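Local coordinates for ribosomal protein L11 methyltransferase (Lactobacillus delbrueckii subsp. bulgaricus ATCC BAA-365, PDB 3GRZ) that probably trimethylates lysine side chains of ribosomal protein L11 with S-adenosyl-L-methionine as methyl donor, using the C-terminal, Rossmann-like domain to which this chain belongs, at residues P166-E169 with Q170-E174; L139-I142 with P143-S147; I6-S9 with R10-I14; A131-A135 with E136-D140; E101-L105 with N106-D110. All blocks are in the same frame, centred on the assembly; numbering follows the deposited sequence.

Interaction 1 (P166-E169 with Q170-E174); sequences PKIE and QALAE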
loop_
_atom_site.group_PDB
_atom_site.type_symbol
_atom_site.label_atom_id
_atom_site.label_comp_id
_atom_site.label_asym_id
_atom_site.label_seq_id
_atom_site.Cartn_x
_atom_site.Cartn_y
_atom_site.Cartn_z
ATOM N N PRO B 166 -5.038 13.138 -17.108
ATOM C CA PRO B 166 -4.285 14.200 -17.810
ATOM C C PRO B 166 -4.453 15.624 -17.247
ATOM O O PRO B 166 -3.447 16.308 -17.047
ATOM C CB PRO B 166 -4.826 14.115 -19.243
ATOM C CG PRO B 166 -5.155 12.675 -19.413
ATOM C CD PRO B 166 -5.735 12.259 -18.074
ATOM N N LYS B 167 -5.698 16.030 -16.972
ATOM C CA LYS B 167 -5.986 17.349 -16.398
ATOM C C LYS B 167 -5.368 17.513 -15.012
ATOM O O LYS B 167 -4.829 18.575 -14.700
ATOM C CB LYS B 167 -7.497 17.608 -16.343
ATOM C CG LYS B 167 -8.129 17.928 -17.697
ATOM C CD LYS B 167 -9.651 17.885 -17.625
ATOM C CE LYS B 167 -10.260 19.265 -17.402
ATOM N NZ LYS B 167 -10.403 20.018 -18.680
ATOM N N ILE B 168 -5.449 16.456 -14.193
ATOM C CA ILE B 168 -4.819 16.425 -12.867
ATOM C C ILE B 168 -3.282 16.506 -12.988
ATOM O O ILE B 168 -2.635 17.330 -12.328
ATOM C CB ILE B 168 -5.245 15.159 -12.049
ATOM C CG1 ILE B 168 -6.777 15.113 -11.844
ATOM C CG2 ILE B 168 -4.493 15.098 -10.717
ATOM C CD1 ILE B 168 -7.327 16.162 -10.917
ATOM N N GLU B 169 -2.713 15.666 -13.852
ATOM C CA GLU B 169 -1.264 15.663 -14.092
ATOM C C GLU B 169 -0.721 17.016 -14.560
ATOM O O GLU B 169 0.338 17.442 -14.119
ATOM C CB GLU B 169 -0.885 14.575 -15.096
ATOM C CG GLU B 169 -0.918 13.162 -14.524
ATOM C CD GLU B 169 -0.509 12.083 -15.523
ATOM O OE1 GLU B 169 -0.690 12.276 -16.744
ATOM O OE2 GLU B 169 -0.020 11.026 -15.075
ATOM N N GLN B 170 -1.463 17.687 -15.435
ATOM C CA GLN B 170 -1.060 18.983 -15.982
ATOM C C GLN B 170 -1.105 20.061 -14.904
ATOM O O GLN B 170 -0.144 20.811 -14.744
ATOM C CB GLN B 170 -1.949 19.354 -17.169
ATOM C CG GLN B 170 -1.363 20.394 -18.110
ATOM C CD GLN B 170 -2.410 20.975 -19.054
ATOM O OE1 GLN B 170 -3.154 20.242 -19.712
ATOM N NE2 GLN B 170 -2.473 22.303 -19.117
ATOM N N ALA B 171 -2.201 20.102 -14.145
ATOM C CA ALA B 171 -2.344 21.026 -13.005
ATOM C C ALA B 171 -1.302 20.834 -11.897
ATOM O O ALA B 171 -0.836 21.818 -11.317
ATOM C CB ALA B 171 -3.740 20.961 -12.441
ATOM N N LEU B 172 -0.928 19.582 -11.618
ATOM C CA LEU B 172 0.151 19.295 -10.663
ATOM C C LEU B 172 1.507 19.837 -11.161
ATOM O O LEU B 172 2.231 20.496 -10.413
ATOM C CB LEU B 172 0.228 17.787 -10.358
ATOM C CG LEU B 172 -0.871 17.191 -9.457
ATOM C CD1 LEU B 172 -0.905 15.657 -9.551
ATOM C CD2 LEU B 172 -0.727 17.643 -8.007
ATOM N N ALA B 173 1.825 19.556 -12.425
ATOM C CA ALA B 173 3.062 20.035 -13.068
ATOM C C ALA B 173 3.154 21.559 -13.028
ATOM O O ALA B 173 4.181 22.113 -12.628
ATOM C CB ALA B 173 3.143 19.529 -14.513
ATOM N N GLU B 174 2.052 22.213 -13.401
ATOM C CA GLU B 174 1.924 23.674 -13.397
ATOM C C GLU B 174 2.121 24.288 -12.023
ATOM O O GLU B 174 2.563 25.433 -11.920
ATOM C CB GLU B 174 0.556 24.097 -13.937
ATOM C CG GLU B 174 0.441 24.033 -15.455
ATOM C CD GLU B 174 -0.997 24.020 -15.956
ATOM O OE1 GLU B 174 -1.927 24.178 -15.132
ATOM O OE2 GLU B 174 -1.194 23.847 -17.184
#

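Interaction 2 (L139-I142 with P143-S147); sequences LDLI and PQLDS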
loop_
_atom_site.group_PDB
_atom_site.type_symbol
_atom_site.label_atom_id
_atom_site.label_comp_id
_atom_site.label_asym_id
_atom_site.label_seq_id
_atom_site.Cartn_x
_atom_site.Cartn_y
_atom_site.Cartn_z
ATOM N N LEU B 139 -8.951 19.772 -8.781
ATOM C CA LEU B 139 -8.412 20.869 -9.598
ATOM C C LEU B 139 -8.471 22.223 -8.880
ATOM O O LEU B 139 -7.561 23.037 -9.033
ATOM C CB LEU B 139 -9.101 20.943 -10.974
ATOM C CG LEU B 139 -8.831 19.783 -11.951
ATOM C CD1 LEU B 139 -9.752 19.832 -13.158
ATOM C CD2 LEU B 139 -7.369 19.735 -12.403
ATOM N N ASP B 140 -9.517 22.443 -8.081
ATOM C CA ASP B 140 -9.601 23.637 -7.225
ATOM C C ASP B 140 -8.687 23.551 -5.997
ATOM O O ASP B 140 -8.212 24.578 -5.495
ATOM C CB ASP B 140 -11.047 23.901 -6.795
ATOM C CG ASP B 140 -11.956 24.252 -7.967
ATOM O OD1 ASP B 140 -11.453 24.790 -8.976
ATOM O OD2 ASP B 140 -13.176 23.991 -7.873
ATOM N N LEU B 141 -8.440 22.330 -5.516
ATOM C CA LEU B 141 -7.557 22.119 -4.365
ATOM C C LEU B 141 -6.087 22.320 -4.722
ATOM O O LEU B 141 -5.315 22.833 -3.907
ATOM C CB LEU B 141 -7.753 20.714 -3.757
ATOM C CG LEU B 141 -6.903 20.355 -2.530
ATOM C CD1 LEU B 141 -7.165 21.304 -1.329
ATOM C CD2 LEU B 141 -7.129 18.906 -2.132
ATOM N N ILE B 142 -5.702 21.899 -5.927
ATOM C CA ILE B 142 -4.289 21.931 -6.329
ATOM C C ILE B 142 -3.574 23.285 -6.038
ATOM O O ILE B 142 -2.558 23.279 -5.334
ATOM C CB ILE B 142 -4.057 21.359 -7.773
ATOM C CG1 ILE B 142 -4.221 19.826 -7.775
ATOM C CG2 ILE B 142 -2.669 21.729 -8.284
ATOM C CD1 ILE B 142 -4.493 19.200 -9.142
ATOM N N PRO B 143 -4.132 24.443 -6.497
ATOM C CA PRO B 143 -3.438 25.722 -6.218
ATOM C C PRO B 143 -3.401 26.164 -4.750
ATOM O O PRO B 143 -2.687 27.121 -4.422
ATOM C CB PRO B 143 -4.231 26.752 -7.041
ATOM C CG PRO B 143 -5.072 25.973 -7.976
ATOM C CD PRO B 143 -5.361 24.683 -7.277
ATOM N N GLN B 144 -4.151 25.476 -3.885
ATOM C CA GLN B 144 -4.156 25.766 -2.449
ATOM C C GLN B 144 -3.121 24.959 -1.673
ATOM O O GLN B 144 -2.845 25.278 -0.518
ATOM C CB GLN B 144 -5.539 25.515 -1.827
ATOM C CG GLN B 144 -6.696 26.199 -2.530
ATOM C CD GLN B 144 -7.972 26.234 -1.689
ATOM O OE1 GLN B 144 -8.013 25.721 -0.572
ATOM N NE2 GLN B 144 -9.016 26.853 -2.227
ATOM N N LEU B 145 -2.557 23.924 -2.303
ATOM C CA LEU B 145 -1.677 22.963 -1.616
ATOM C C LEU B 145 -0.389 23.582 -1.095
ATOM O O LEU B 145 -0.039 23.380 0.065
ATOM C CB LEU B 145 -1.332 21.775 -2.517
ATOM C CG LEU B 145 -2.423 20.764 -2.896
ATOM C CD1 LEU B 145 -1.879 19.810 -3.944
ATOM C CD2 LEU B 145 -2.929 20.001 -1.654
ATOM N N ASP B 146 0.298 24.334 -1.958
ATOM C CA ASP B 146 1.586 24.964 -1.624
ATOM C C ASP B 146 1.615 25.734 -0.301
ATOM O O ASP B 146 2.485 25.491 0.551
ATOM C CB ASP B 146 2.041 25.883 -2.765
ATOM C CG ASP B 146 3.317 26.632 -2.433
ATOM O OD1 ASP B 146 4.358 25.972 -2.222
ATOM O OD2 ASP B 146 3.273 27.880 -2.382
ATOM N N SER B 147 0.663 26.648 -0.121
ATOM C CA SER B 147 0.590 27.472 1.102
ATOM C C SER B 147 0.152 26.723 2.377
ATOM O O SER B 147 0.209 27.285 3.473
ATOM C CB SER B 147 -0.317 28.686 0.878
ATOM O OG SER B 147 -1.631 28.285 0.505
HETATM O O HOH W 1 -8.868 27.030 -5.713
HETATM O O HOH W 2 -0.334 24.588 -4.679
#

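Interaction 3 (I6-S9 with R10-I14); sequences INLS and RHLAI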
loop_
_atom_site.group_PDB
_atom_site.type_symbol
_atom_site.label_atom_id
_atom_site.label_comp_id
_atom_site.label_asym_id
_atom_site.label_seq_id
_atom_site.Cartn_x
_atom_site.Cartn_y
_atom_site.Cartn_z
ATOM N N ILE B 6 -15.073 -4.980 5.497
ATOM C CA ILE B 6 -14.343 -4.557 4.311
ATOM C C ILE B 6 -12.867 -4.610 4.682
ATOM O O ILE B 6 -12.370 -3.734 5.386
ATOM C CB ILE B 6 -14.741 -3.116 3.864
ATOM C CG1 ILE B 6 -16.264 -2.954 3.745
ATOM C CG2 ILE B 6 -14.026 -2.713 2.563
ATOM C CD1 ILE B 6 -16.944 -3.881 2.748
ATOM N N ASN B 7 -12.179 -5.665 4.252
ATOM C CA ASN B 7 -10.725 -5.747 4.425
ATOM C C ASN B 7 -10.014 -4.791 3.463
ATOM O O ASN B 7 -10.170 -4.903 2.253
ATOM C CB ASN B 7 -10.237 -7.172 4.190
ATOM C CG ASN B 7 -10.511 -8.077 5.356
ATOM O OD1 ASN B 7 -10.147 -7.777 6.497
ATOM N ND2 ASN B 7 -11.140 -9.205 5.083
ATOM N N LEU B 8 -9.261 -3.841 3.999
ATOM C CA LEU B 8 -8.523 -2.911 3.147
ATOM C C LEU B 8 -7.081 -3.375 2.957
ATOM O O LEU B 8 -6.564 -3.387 1.839
ATOM C CB LEU B 8 -8.558 -1.492 3.721
ATOM C CG LEU B 8 -9.884 -0.727 3.625
ATOM C CD1 LEU B 8 -9.731 0.614 4.286
ATOM C CD2 LEU B 8 -10.345 -0.552 2.191
ATOM N N SER B 9 -6.452 -3.764 4.062
ATOM C CA SER B 9 -5.067 -4.219 4.069
ATOM C C SER B 9 -4.831 -5.143 5.252
ATOM O O SER B 9 -5.759 -5.437 6.013
ATOM C CB SER B 9 -4.114 -3.018 4.122
ATOM O OG SER B 9 -4.112 -2.389 5.391
ATOM N N ARG B 10 -3.584 -5.586 5.396
ATOM C CA ARG B 10 -3.101 -6.308 6.562
ATOM C C ARG B 10 -3.377 -5.574 7.883
ATOM O O ARG B 10 -3.613 -6.204 8.925
ATOM C CB ARG B 10 -1.590 -6.580 6.389
ATOM C CG ARG B 10 -0.819 -7.066 7.629
ATOM C CD ARG B 10 -1.310 -8.413 8.139
ATOM N NE ARG B 10 -0.645 -8.878 9.360
ATOM C CZ ARG B 10 -0.896 -8.418 10.587
ATOM N NH1 ARG B 10 -1.804 -7.469 10.791
ATOM N NH2 ARG B 10 -0.236 -8.913 11.624
ATOM N N HIS B 11 -3.347 -4.249 7.839
ATOM C CA HIS B 11 -3.458 -3.472 9.060
ATOM C C HIS B 11 -4.744 -2.658 9.183
ATOM O O HIS B 11 -4.893 -1.914 10.142
ATOM C CB HIS B 11 -2.232 -2.573 9.217
ATOM C CG HIS B 11 -0.959 -3.331 9.426
ATOM N ND1 HIS B 11 -0.022 -3.498 8.430
ATOM C CD2 HIS B 11 -0.481 -3.989 10.510
ATOM C CE1 HIS B 11 0.987 -4.212 8.896
ATOM N NE2 HIS B 11 0.734 -4.523 10.154
ATOM N N LEU B 12 -5.662 -2.796 8.227
ATOM C CA LEU B 12 -6.920 -2.060 8.283
ATOM C C LEU B 12 -8.113 -2.821 7.713
ATOM O O LEU B 12 -8.072 -3.291 6.572
ATOM C CB LEU B 12 -6.790 -0.750 7.524
ATOM C CG LEU B 12 -7.204 0.468 8.326
ATOM C CD1 LEU B 12 -5.946 1.205 8.809
ATOM C CD2 LEU B 12 -8.075 1.347 7.455
ATOM N N ALA B 13 -9.173 -2.923 8.516
ATOM C CA ALA B 13 -10.469 -3.371 8.048
ATOM C C ALA B 13 -11.561 -2.397 8.505
ATOM O O ALA B 13 -11.417 -1.696 9.521
ATOM C CB ALA B 13 -10.762 -4.826 8.522
ATOM N N ILE B 14 -12.632 -2.316 7.728
ATOM C CA ILE B 14 -13.758 -1.457 8.076
ATOM C C ILE B 14 -14.941 -2.354 8.398
ATOM O O ILE B 14 -15.212 -3.324 7.688
ATOM C CB ILE B 14 -14.151 -0.485 6.943
ATOM C CG1 ILE B 14 -12.977 0.395 6.524
ATOM C CG2 ILE B 14 -15.329 0.405 7.358
ATOM C CD1 ILE B 14 -13.282 1.188 5.259
#

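Interaction 4 (A131-A135 with E136-D140); sequences ANILA and EILLD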
loop_
_atom_site.group_PDB
_atom_site.type_symbol
_atom_site.label_atom_id
_atom_site.label_comp_id
_atom_site.label_asym_id
_atom_site.label_seq_id
_atom_site.Cartn_x
_atom_site.Cartn_y
_atom_site.Cartn_z
ATOM N N ALA B 131 -6.859 13.784 0.230
ATOM C CA ALA B 131 -8.146 14.172 -0.360
ATOM C C ALA B 131 -8.678 13.088 -1.283
ATOM O O ALA B 131 -8.101 12.842 -2.337
ATOM C CB ALA B 131 -8.009 15.494 -1.120
ATOM N N ASN B 132 -9.756 12.424 -0.858
ATOM C CA ASN B 132 -10.483 11.490 -1.704
ATOM C C ASN B 132 -11.758 12.168 -2.156
ATOM O O ASN B 132 -12.822 11.995 -1.563
ATOM C CB ASN B 132 -10.793 10.175 -0.964
ATOM C CG ASN B 132 -11.486 9.150 -1.846
ATOM O OD1 ASN B 132 -11.543 9.290 -3.064
ATOM N ND2 ASN B 132 -12.022 8.117 -1.229
ATOM N N ILE B 133 -11.630 12.969 -3.204
ATOM C CA ILE B 133 -12.743 13.736 -3.736
ATOM C C ILE B 133 -12.619 13.735 -5.266
ATOM O O ILE B 133 -11.562 13.397 -5.820
ATOM C CB ILE B 133 -12.794 15.193 -3.153
ATOM C CG1 ILE B 133 -11.466 15.917 -3.365
ATOM C CG2 ILE B 133 -13.152 15.195 -1.646
ATOM C CD1 ILE B 133 -11.318 17.254 -2.608
ATOM N N LEU B 134 -13.701 14.094 -5.938
ATOM C CA LEU B 134 -13.759 14.046 -7.395
ATOM C C LEU B 134 -12.815 15.058 -8.029
ATOM O O LEU B 134 -12.504 16.088 -7.426
ATOM C CB LEU B 134 -15.195 14.211 -7.881
ATOM C CG LEU B 134 -16.183 13.173 -7.321
ATOM C CD1 LEU B 134 -17.591 13.486 -7.764
ATOM C CD2 LEU B 134 -15.805 11.727 -7.673
ATOM N N ALA B 135 -12.356 14.728 -9.233
ATOM C CA ALA B 135 -11.239 15.404 -9.881
ATOM C C ALA B 135 -11.443 16.893 -10.148
ATOM O O ALA B 135 -10.492 17.658 -10.061
ATOM C CB ALA B 135 -10.862 14.683 -11.156
ATOM N N GLU B 136 -12.669 17.310 -10.462
ATOM C CA GLU B 136 -12.933 18.745 -10.671
ATOM C C GLU B 136 -12.771 19.583 -9.404
ATOM O O GLU B 136 -12.357 20.736 -9.482
ATOM C CB GLU B 136 -14.271 19.022 -11.363
ATOM C CG GLU B 136 -15.496 18.345 -10.785
ATOM C CD GLU B 136 -15.767 17.007 -11.441
ATOM O OE1 GLU B 136 -16.312 16.969 -12.581
ATOM O OE2 GLU B 136 -15.409 15.998 -10.805
ATOM N N ILE B 137 -13.066 18.989 -8.247
ATOM C CA ILE B 137 -12.832 19.638 -6.956
ATOM C C ILE B 137 -11.336 19.594 -6.629
ATOM O O ILE B 137 -10.780 20.572 -6.117
ATOM C CB ILE B 137 -13.666 18.989 -5.817
ATOM C CG1 ILE B 137 -15.135 18.849 -6.244
ATOM C CG2 ILE B 137 -13.573 19.816 -4.527
ATOM C CD1 ILE B 137 -15.921 17.842 -5.426
ATOM N N LEU B 138 -10.680 18.472 -6.948
ATOM C CA LEU B 138 -9.214 18.374 -6.806
ATOM C C LEU B 138 -8.470 19.468 -7.576
ATOM O O LEU B 138 -7.495 20.025 -7.067
ATOM C CB LEU B 138 -8.687 17.000 -7.220
ATOM C CG LEU B 138 -8.985 15.833 -6.286
ATOM C CD1 LEU B 138 -8.528 14.537 -6.948
ATOM C CD2 LEU B 138 -8.313 16.009 -4.941
ATOM N N LEU B 139 -8.951 19.772 -8.781
ATOM C CA LEU B 139 -8.412 20.869 -9.598
ATOM C C LEU B 139 -8.471 22.223 -8.880
ATOM O O LEU B 139 -7.561 23.037 -9.033
ATOM C CB LEU B 139 -9.101 20.943 -10.974
ATOM C CG LEU B 139 -8.831 19.783 -11.951
ATOM C CD1 LEU B 139 -9.752 19.832 -13.158
ATOM C CD2 LEU B 139 -7.369 19.735 -12.403
ATOM N N ASP B 140 -9.517 22.443 -8.081
ATOM C CA ASP B 140 -9.601 23.637 -7.225
ATOM C C ASP B 140 -8.687 23.551 -5.997
ATOM O O ASP B 140 -8.212 24.578 -5.495
ATOM C CB ASP B 140 -11.047 23.901 -6.795
ATOM C CG ASP B 140 -11.956 24.252 -7.967
ATOM O OD1 ASP B 140 -11.453 24.790 -8.976
ATOM O OD2 ASP B 140 -13.176 23.991 -7.873
#

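Interaction 5 (E101-L105 with N106-D110); sequences ENAAL and NGIYD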
loop_
_atom_site.group_PDB
_atom_site.type_symbol
_atom_site.label_atom_id
_atom_site.label_comp_id
_atom_site.label_asym_id
_atom_site.label_seq_id
_atom_site.Cartn_x
_atom_site.Cartn_y
_atom_site.Cartn_z
ATOM N N GLU B 101 -18.945 11.427 15.125
ATOM C CA GLU B 101 -19.591 10.231 15.658
ATOM C C GLU B 101 -18.837 8.947 15.301
ATOM O O GLU B 101 -18.677 8.069 16.156
ATOM C CB GLU B 101 -21.075 10.164 15.235
ATOM C CG GLU B 101 -21.915 11.336 15.805
ATOM C CD GLU B 101 -23.441 11.111 15.797
ATOM O OE1 GLU B 101 -23.910 9.975 15.539
ATOM O OE2 GLU B 101 -24.175 12.093 16.069
ATOM N N ASN B 102 -18.373 8.837 14.050
ATOM C CA ASN B 102 -17.518 7.709 13.650
ATOM C C ASN B 102 -16.194 7.701 14.421
ATOM O O ASN B 102 -15.754 6.636 14.864
ATOM C CB ASN B 102 -17.282 7.658 12.136
ATOM C CG ASN B 102 -18.520 7.214 11.347
ATOM O OD1 ASN B 102 -19.316 6.403 11.814
ATOM N ND2 ASN B 102 -18.669 7.741 10.136
ATOM N N ALA B 103 -15.580 8.873 14.632
ATOM C CA ALA B 103 -14.352 8.929 15.475
ATOM C C ALA B 103 -14.611 8.357 16.871
ATOM O O ALA B 103 -13.855 7.500 17.360
ATOM C CB ALA B 103 -13.800 10.344 15.573
ATOM N N ALA B 104 -15.706 8.822 17.482
ATOM C CA ALA B 104 -16.128 8.422 18.824
ATOM C C ALA B 104 -16.394 6.922 18.922
ATOM O O ALA B 104 -16.039 6.302 19.925
ATOM C CB ALA B 104 -17.367 9.214 19.246
ATOM N N LEU B 105 -16.999 6.338 17.883
ATOM C CA LEU B 105 -17.183 4.870 17.819
ATOM C C LEU B 105 -15.865 4.123 17.883
ATOM O O LEU B 105 -15.816 2.946 18.264
ATOM C CB LEU B 105 -17.919 4.442 16.542
ATOM C CG LEU B 105 -19.420 4.717 16.417
ATOM C CD1 LEU B 105 -19.845 4.461 14.976
ATOM C CD2 LEU B 105 -20.263 3.892 17.436
ATOM N N ASN B 106 -14.786 4.800 17.494
ATOM C CA ASN B 106 -13.474 4.181 17.535
ATOM C C ASN B 106 -12.630 4.674 18.704
ATOM O O ASN B 106 -11.430 4.424 18.752
ATOM C CB ASN B 106 -12.778 4.365 16.183
ATOM C CG ASN B 106 -13.472 3.588 15.078
ATOM O OD1 ASN B 106 -13.386 2.364 15.021
ATOM N ND2 ASN B 106 -14.200 4.294 14.221
ATOM N N GLY B 107 -13.277 5.378 19.636
ATOM C CA GLY B 107 -12.644 5.862 20.861
ATOM C C GLY B 107 -11.709 7.034 20.646
ATOM O O GLY B 107 -10.770 7.222 21.414
ATOM N N ILE B 108 -11.973 7.825 19.609
ATOM C CA ILE B 108 -11.131 8.961 19.240
ATOM C C ILE B 108 -11.931 10.232 19.416
ATOM O O ILE B 108 -12.998 10.372 18.815
ATOM C CB ILE B 108 -10.630 8.866 17.754
ATOM C CG1 ILE B 108 -9.743 7.630 17.546
ATOM C CG2 ILE B 108 -9.859 10.127 17.340
ATOM C CD1 ILE B 108 -9.550 7.252 16.054
ATOM N N TYR B 109 -11.401 11.157 20.220
ATOM C CA TYR B 109 -12.124 12.382 20.597
ATOM C C TYR B 109 -11.343 13.647 20.260
ATOM O O TYR B 109 -11.864 14.753 20.397
ATOM C CB TYR B 109 -12.544 12.333 22.080
ATOM C CG TYR B 109 -13.451 11.150 22.362
ATOM C CD1 TYR B 109 -14.825 11.223 22.091
ATOM C CD2 TYR B 109 -12.938 9.943 22.836
ATOM C CE1 TYR B 109 -15.655 10.140 22.310
ATOM C CE2 TYR B 109 -13.776 8.843 23.061
ATOM C CZ TYR B 109 -15.127 8.955 22.788
ATOM O OH TYR B 109 -15.969 7.885 22.996
ATOM N N ASP B 110 -10.112 13.470 19.768
ATOM C CA ASP B 110 -9.205 14.588 19.483
ATOM C C ASP B 110 -8.911 14.875 18.010
ATOM O O ASP B 110 -7.925 15.538 17.708
ATOM C CB ASP B 110 -7.879 14.430 20.251
ATOM C CG ASP B 110 -7.089 13.189 19.845
ATOM O OD1 ASP B 110 -7.578 12.361 19.052
ATOM O OD2 ASP B 110 -5.966 13.030 20.349
#

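Interaction 1 (P166-E169 with Q170-E174)
P166 O receives the amide of Q170 at 2.9 Å, the first of four successive i to i+4 bonds that identify this stretch as regular alpha helix, part of helix 165-174, which packs on the sheet of the Rossmann-like methyltransferase fold. K167 follows with A171: the bond from A171 N to K167 O is 3.1 Å long and fairly straight (166° at the hydrogen), and A171 CB rests 3.5 Å from the same K167 O. I168 makes the apolar contact. With CG1 anti to the carbonyl carbon (chi1 -59°), CG2 falls anti to the backbone N and beside L172 CD1 at 3.8 Å; the two side chains run side by side and point the same way. Both are buried, I168 against A135 and L139 of helix 135-145 and against L191, L172 against F177, I179, L191 and I193, so the pair forms part of the inward face. E169 closes the series by accepting from A173 N, and its side chain, extended beyond CG, packs on I179 of strand 177-185. On the exposed side Q170 reaches one turn ahead: its NE2 donates to the syn side of E174 OE2 at 2.8 Å, 28° out of the carboxylate plane.

Interaction 2 (L139-I142 with P143-S147)
L141 O and I142 O carry the two backbone bonds that continue helix 135-145 past P143, and both span i to i+3. Q144 N reaches L141 O at 2.9 Å and L145 N reaches I142 O at 3.1 Å; each donor stands well above the carbonyl plane, 48° and 55° out of it. P143 has no N-H to give L139 O and sets its CD 3.3 Å from that oxygen, which probably contributes to the kink. Two waters complete the polar groups. One donates to D140 O at 2.5 Å and accepts a weak bond from Q144 NE2; a second bridges I142 O and D146 N, thereby giving I142 O a second donor. The Q144 side chain, extended beyond CG, has its main partner outside, since OE1 accepts from L119 N. D146 OD1 pairs with R195 in a salt bridge.

The inward face is apolar. L141 and L145 meet nearly at right angles, with L141 CG 4.1 Å from L145 CD2, and L145 also packs on I129, V155 and F157 of the sheet. An alanine in place of L145 would probably open a gap between L141 and these strand residues. A proline-kinked last turn passing into a 3-10 segment at 146-147 ends this helix, which packs on the sheet of the Rossmann-like methyltransferase fold.

Interaction 3 (I6-S9 with R10-I14)
L12 O is gripped by two consecutive amides, L8 N at 2.9 Å and S9 N at 3.0 Å; the S9 bond lies in the carbonyl plane, the L8 donor is tilted 18° from it. This is the pattern of a classic beta bulge, at the turn end of a beta hairpin made by strands 6-9 and 12-16. Farther from the turn the pairing is regular: I6 and I14 form an antiparallel hydrogen-bonded pair, with I6 N to I14 O at 2.7 Å and almost straight, and the return bond from I14 N. N7 and A13 form the adjoining non-hydrogen-bonded pair, where A13 CB meets N7 OD1.

The apolar cluster gathers round L8. Its CD1 touches L12 CD2 at 3.6 Å and I14 CD1 at 3.7 Å; L8 and L12 lie side by side, whereas I14 comes across at a slant. L8 also packs on T47, a predicted S-adenosyl-L-methionine site residue, and on M51, so the hairpin is applied to helix 44-57.

At the turn, R10 CG lies 3.6 Å above one face of the H11 ring, offset toward its rim. The polar ends of both go mainly to the second subunit: R10 NE to its L81 O, H11 ND1 to its E55, with the H11 rings of the two subunits stacked. R10 NH2 has its own partner in D27, by a salt bridge. S9 holds OG between its backbone N and carbonyl carbon (chi1 72°), where it accepts from H11 N at 3.2 Å.

Interaction 4 (A131-A135 with E136-D140)
The backbone leaves strand 126-132 at N132, swings through I133 and enters helix 135-145 with L134 as N-cap residue, where L134 O accepts from L138 N at 3.0 Å in the carbonyl plane and, weakly, from I137 N. The next bond, L139 N to A135 O at 2.9 Å, continues the first turn. Side chains fill the inside of this bend. I133 has CG1 placed between its backbone N and carbonyl carbon (chi1 54°), which turns the branch toward the helix: CG1 lies 3.5 Å from L138 CD2, and CD1 reaches I137 CG2 at 3.9 Å, the two isoleucines crossing nearly at right angles. L138 CD2 also meets A131 CB at 3.9 Å, while its CD1 rests 3.4 Å from I133 O, so one leucine fills the angle between strand and helix. Behind it stand F157, I160 and I168. An alanine at L138 would probably leave A131 and I133 without their common apolar partner and the strand end less firmly set against the helix. On the outside, E136 is bent at chi2, bringing OE2 to L134 CB at 3.4 Å.

N132, a predicted S-adenosyl-L-methionine site residue, donates from ND2 to T46 OG1. Apolar packing thus holds the inner side of the turn, while N132, whose side chain sets out from the backbone away from the helix, is consistent with a role at the cofactor site.

Interaction 5 (E101-L105 with N106-D110)
I108 N to A103 O (3.0 Å) and G107 N to A104 O (2.9 Å) are the backbone bonds that end helix 93-105 in a Schellman motif, with G107 as the C-prime residue at positive phi (74°), a conformation that glycine adopts easily. A103 O also accepts from N106 N at 2.9 Å, so two amides grip it, from opposite faces of its carbonyl plane.

A side-chain bond adds to these. N106 CG stands anti to its own carbonyl carbon (chi1 -67°), and from there ND2 turns back over the last turn to donate to N102 O at 2.9 Å, above the carbonyl plane by 35°; N106 N adds a weak bond to the same oxygen. The other end of this amide, OD1, accepts from R32 N, so both ends of the group are held and its rotation is probably fixed.

Apolar contacts follow the chain out of the turn. A103 CB and I108 CB approach to 4.1 Å, the hydrophobic contact that commonly accompanies a Schellman ending. Beyond it the Y109 ring comes back beside the helix, with CE1 3.6 Å from A104 CB.

The helix end is wedged between two elements: I108 packs on I76 and H79 of helix 73-80, while N102 OD1 accepts from D34 N and, with the N106 bond to R32, joins it to strand 29-33 and the loop after it, before the chain enters strand 112-115.

Overall arrangement
Interactions 2 and 4 share helix 135-145 and residues L139 and D140: interaction 4 starts the helix, interaction 2 ends it, and L141 CD2 touches A131 CB at 3.7 Å. Interaction 1, on helix 165-174, packs alongside, A171 CB lying 3.8 Å from L139 CD2. Interactions 3 and 5 lie across the chain's centre from interactions 2 and 4; their centres are about 18 Å apart, and those of 4 and 5 about 26 Å. The predicted S-adenosyl-L-methionine site is approached from two sides: interaction 4 contains N132, with the I133 side chain about 4 Å from G68, and L8 of interaction 3, across the chain's centre, comes within about 4 Å of T47, side chain to side chain.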